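Local coordinates for protein cytochrome c (Rhodothermus marinus, PDB 3CP5) that binds a covalently attached heme c and probably carries electrons between redox partners as a monoheme cytochrome c, at residues I72-N80 with M100-R111. Sequence-based numbering, arbitrary orientation. Where two conformers were deposited one is given.
Sequences IMNVMLNPN and MTDMALSEEQAR. With HEC (heme c), chain C.
Ala110 presents its CB to helix 72-77, and three side chains close round it. Leu77 CG lies 3.9 Å from Ala110 CB; the sulfurs of Met76, the residue before, and Met73, one turn earlier, also reach it. In one conformer Met73 is bent at chi2 and chi3 (-79° and -73°), which carries CE over the first turn of helix 107-123, near Glu107 O and Arg111 N. The CD2 methyl of Leu77 rests on the backbone, 3.4 Å from Leu105 O. Pro79 packs CB and CG against the chain, with CG 3.5 Å from Thr101 C. Met100 O and Asp102 N are buried without a polar partner.

This is the methionine side of the heme pocket, as in class I cytochromes c, in a loop leading into the C-terminal helix. Met100 SD binds the heme iron at 2.3 Å, opposite the axial ligand His49. The side chain of Val75 crosses that of Met100 at about a right angle, its CG1 3.7 Å from Met100 SD. Met76 CG and Leu105 CD1 also touch the heme, and Met100 N donates to propionate O1D.

Water 1 accepts from Met103 N near Met76 O; water 2 sits between Leu77 O and Leu105 O. Asp102 OD1 accepts from Ala104 N (2.7 Å) in an Asx turn. Ser106 OG (one conformer) accepts from Gln109 N and Gln109 OE1 from Ser106 N, a capping box.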
# COMPACT_ATOMS: atom_id res chain seq x y z
N ILE A 72 -0.78 2.15 -4.37
CA ILE A 72 -0.47 1.41 -3.16
C ILE A 72 0.85 0.66 -3.29
O ILE A 72 1.65 0.66 -2.36
CB ILE A 72 -1.62 0.45 -2.85
CG1 ILE A 72 -2.92 1.21 -2.51
CG2 ILE A 72 -1.28 -0.52 -1.72
CD1 ILE A 72 -4.17 0.34 -2.56
N MET A 73 1.14 0.03 -4.44
CA MET A 73 2.41 -0.65 -4.67
C MET A 73 3.58 0.31 -4.56
O MET A 73 4.60 -0.01 -3.94
CB MET A 73 2.43 -1.30 -6.07
CG MET A 73 1.41 -2.41 -6.24
SD MET A 73 2.03 -3.92 -5.46
CE MET A 73 3.30 -4.40 -6.62
N ASN A 74 3.46 1.51 -5.14
CA ASN A 74 4.62 2.43 -5.13
C ASN A 74 4.84 3.12 -3.79
O ASN A 74 5.96 3.49 -3.47
CB ASN A 74 4.45 3.42 -6.29
CG ASN A 74 4.75 2.76 -7.61
OD1 ASN A 74 5.39 1.71 -7.70
ND2 ASN A 74 4.32 3.33 -8.70
N VAL A 75 3.80 3.29 -2.97
CA VAL A 75 4.00 3.73 -1.58
C VAL A 75 4.83 2.70 -0.84
O VAL A 75 5.77 3.05 -0.11
CB VAL A 75 2.65 3.99 -0.87
CG1 VAL A 75 2.87 4.15 0.62
CG2 VAL A 75 1.95 5.23 -1.42
N MET A 76 4.54 1.39 -1.00
CA MET A 76 5.33 0.34 -0.38
C MET A 76 6.77 0.25 -0.87
O MET A 76 7.72 0.08 -0.06
CB MET A 76 4.65 -1.05 -0.58
CG MET A 76 3.40 -1.27 0.25
SD MET A 76 2.94 -3.03 0.07
CE MET A 76 1.60 -2.95 -1.11
N LEU A 77 6.96 0.34 -2.18
CA LEU A 77 8.24 0.11 -2.81
C LEU A 77 9.15 1.34 -2.88
O LEU A 77 10.38 1.15 -2.92
CB LEU A 77 8.04 -0.46 -4.21
CG LEU A 77 7.40 -1.83 -4.21
CD1 LEU A 77 6.90 -2.19 -5.62
CD2 LEU A 77 8.39 -2.89 -3.77
N ASN A 78 8.52 2.52 -2.89
CA ASN A 78 9.18 3.82 -3.11
C ASN A 78 8.54 4.90 -2.28
O ASN A 78 8.09 5.92 -2.80
CB ASN A 78 9.13 4.14 -4.62
CG ASN A 78 9.91 5.35 -5.00
OD1 ASN A 78 10.81 5.81 -4.31
ND2 ASN A 78 9.55 5.83 -6.18
N PRO A 79 8.45 4.71 -0.96
CA PRO A 79 7.73 5.71 -0.17
C PRO A 79 8.39 7.09 -0.26
O PRO A 79 7.79 8.15 -0.26
CB PRO A 79 7.79 5.13 1.25
CG PRO A 79 9.02 4.28 1.23
CD PRO A 79 8.97 3.62 -0.13
N ASN A 80 9.72 7.18 -0.34
CA ASN A 80 10.43 8.46 -0.42
C ASN A 80 10.09 9.20 -1.70
O ASN A 80 9.84 10.41 -1.74
CB ASN A 80 11.93 8.24 -0.25
CG ASN A 80 12.32 7.51 1.02
OD1 ASN A 80 13.05 6.51 1.04
ND2 ASN A 80 11.80 8.05 2.14
N MET A 100 7.05 7.29 6.33
CA MET A 100 7.24 5.93 5.88
C MET A 100 8.57 5.83 5.17
O MET A 100 8.85 6.77 4.40
CB MET A 100 6.08 5.58 4.97
CG MET A 100 5.82 4.15 4.84
SD MET A 100 4.22 3.79 4.07
CE MET A 100 4.83 2.28 3.24
N THR A 101 9.40 4.83 5.37
CA THR A 101 10.71 4.80 4.71
C THR A 101 10.96 3.45 4.06
O THR A 101 10.22 2.50 4.31
CB THR A 101 11.91 5.05 5.63
OG1 THR A 101 11.88 4.10 6.71
CG2 THR A 101 11.84 6.47 6.20
N ASP A 102 11.99 3.45 3.23
CA ASP A 102 12.33 2.24 2.50
C ASP A 102 12.53 1.03 3.41
O ASP A 102 13.19 1.10 4.45
CB ASP A 102 13.60 2.45 1.67
CG ASP A 102 14.02 1.29 0.79
OD1 ASP A 102 13.29 0.31 0.63
OD2 ASP A 102 15.15 1.33 0.20
N MET A 103 11.91 -0.07 3.04
CA MET A 103 11.96 -1.36 3.74
C MET A 103 12.62 -2.47 2.99
O MET A 103 12.64 -3.63 3.39
CB MET A 103 10.52 -1.77 4.12
CG MET A 103 9.91 -0.84 5.14
SD MET A 103 8.09 -0.94 5.17
CE MET A 103 7.80 -0.08 3.60
N ALA A 104 13.22 -2.15 1.85
CA ALA A 104 13.92 -3.09 0.99
C ALA A 104 12.96 -4.20 0.55
O ALA A 104 13.28 -5.39 0.43
CB ALA A 104 15.23 -3.63 1.60
N LEU A 105 11.74 -3.80 0.23
CA LEU A 105 10.74 -4.73 -0.30
C LEU A 105 10.91 -4.96 -1.80
O LEU A 105 11.31 -4.08 -2.55
CB LEU A 105 9.32 -4.14 -0.12
CG LEU A 105 8.72 -4.28 1.27
CD1 LEU A 105 7.59 -3.28 1.41
CD2 LEU A 105 8.37 -5.67 1.65
N SER A 106 10.64 -6.20 -2.23
CA SER A 106 10.57 -6.56 -3.64
C SER A 106 9.17 -6.43 -4.19
O SER A 106 8.21 -6.47 -3.41
CB SER A 106 11.00 -8.02 -3.83
OG SER A 106 9.92 -8.89 -3.50
N GLU A 107 9.06 -6.30 -5.50
CA GLU A 107 7.74 -6.20 -6.11
C GLU A 107 6.86 -7.40 -5.70
O GLU A 107 5.64 -7.22 -5.51
CB GLU A 107 7.83 -6.04 -7.65
CG GLU A 107 6.52 -6.13 -8.37
CD GLU A 107 5.98 -7.49 -8.79
OE1 GLU A 107 6.82 -8.41 -8.93
OE2 GLU A 107 4.74 -7.60 -8.86
N GLU A 108 7.36 -8.64 -5.69
CA GLU A 108 6.48 -9.76 -5.36
C GLU A 108 5.94 -9.68 -3.92
O GLU A 108 4.82 -10.02 -3.70
CB GLU A 108 7.08 -11.17 -5.55
CG GLU A 108 6.01 -12.29 -5.46
CD GLU A 108 5.57 -12.76 -4.06
OE1 GLU A 108 6.28 -12.57 -3.07
OE2 GLU A 108 4.49 -13.39 -4.04
N GLN A 109 6.78 -9.22 -2.98
CA GLN A 109 6.31 -9.03 -1.62
C GLN A 109 5.20 -7.99 -1.60
O GLN A 109 4.17 -8.19 -0.97
CB GLN A 109 7.41 -8.59 -0.68
CG GLN A 109 8.45 -9.68 -0.39
CD GLN A 109 9.60 -9.03 0.35
OE1 GLN A 109 10.28 -8.17 -0.20
NE2 GLN A 109 9.78 -9.37 1.64
N ALA A 110 5.43 -6.87 -2.30
CA ALA A 110 4.42 -5.81 -2.30
C ALA A 110 3.13 -6.31 -2.96
O ALA A 110 2.01 -6.00 -2.51
CB ALA A 110 4.97 -4.56 -2.99
N ARG A 111 3.24 -7.11 -4.03
CA ARG A 111 2.03 -7.60 -4.72
C ARG A 111 1.24 -8.54 -3.82
O ARG A 111 -0.00 -8.55 -3.83
CB ARG A 111 2.48 -8.23 -6.02
CG ARG A 111 1.33 -8.81 -6.86
CD ARG A 111 0.34 -7.70 -7.25
NE ARG A 111 -0.85 -8.22 -7.91
CZ ARG A 111 -1.94 -8.70 -7.29
NH1 ARG A 111 -2.07 -8.74 -5.97
NH2 ARG A 111 -2.93 -9.13 -8.04
FE HEC C . 2.64 3.07 5.62
CHA HEC C . 0.98 5.88 4.59
CHB HEC C . 0.96 1.20 3.32
CHC HEC C . 4.58 0.37 6.45
CHD HEC C . 3.88 4.78 8.27
NA HEC C . 1.24 3.46 4.27
C1A HEC C . 0.69 4.70 3.92
C2A HEC C . -0.16 4.54 2.76
C3A HEC C . -0.19 3.24 2.43
C4A HEC C . 0.71 2.57 3.36
CMA HEC C . -0.99 2.55 1.30
CAA HEC C . -1.06 5.62 2.13
CBA HEC C . -2.47 5.66 2.71
CGA HEC C . -3.41 6.55 1.94
O1A HEC C . -4.53 6.84 2.49
O2A HEC C . -3.10 6.93 0.78
NB HEC C . 2.72 1.15 5.07
C1B HEC C . 1.85 0.55 4.19
C2B HEC C . 2.18 -0.85 4.08
C3B HEC C . 3.25 -1.10 4.88
C4B HEC C . 3.58 0.16 5.50
CMB HEC C . 1.38 -1.82 3.18
CAB HEC C . 4.08 -2.40 4.99
CBB HEC C . 4.62 -2.84 3.76
NC HEC C . 4.01 2.68 7.02
C1C HEC C . 4.75 1.51 7.21
C2C HEC C . 5.63 1.65 8.35
C3C HEC C . 5.45 2.87 8.87
C4C HEC C . 4.40 3.49 8.09
CMC HEC C . 6.40 0.47 8.93
CAC HEC C . 5.96 3.44 10.23
CBC HEC C . 7.38 3.45 10.33
ND HEC C . 2.46 4.96 6.27
C1D HEC C . 3.05 5.47 7.42
C2D HEC C . 2.65 6.87 7.58
C3D HEC C . 1.93 7.19 6.49
C4D HEC C . 1.75 5.97 5.73
CMD HEC C . 3.15 7.72 8.77
CAD HEC C . 1.37 8.55 6.05
CBD HEC C . 2.38 9.25 5.11
CGD HEC C . 3.67 9.51 5.85
O1D HEC C . 4.74 8.97 5.44
O2D HEC C . 3.56 10.27 6.88
O HOH W 1 10.38 -0.59 0.55
O HOH W 2 11.36 -1.02 -1.58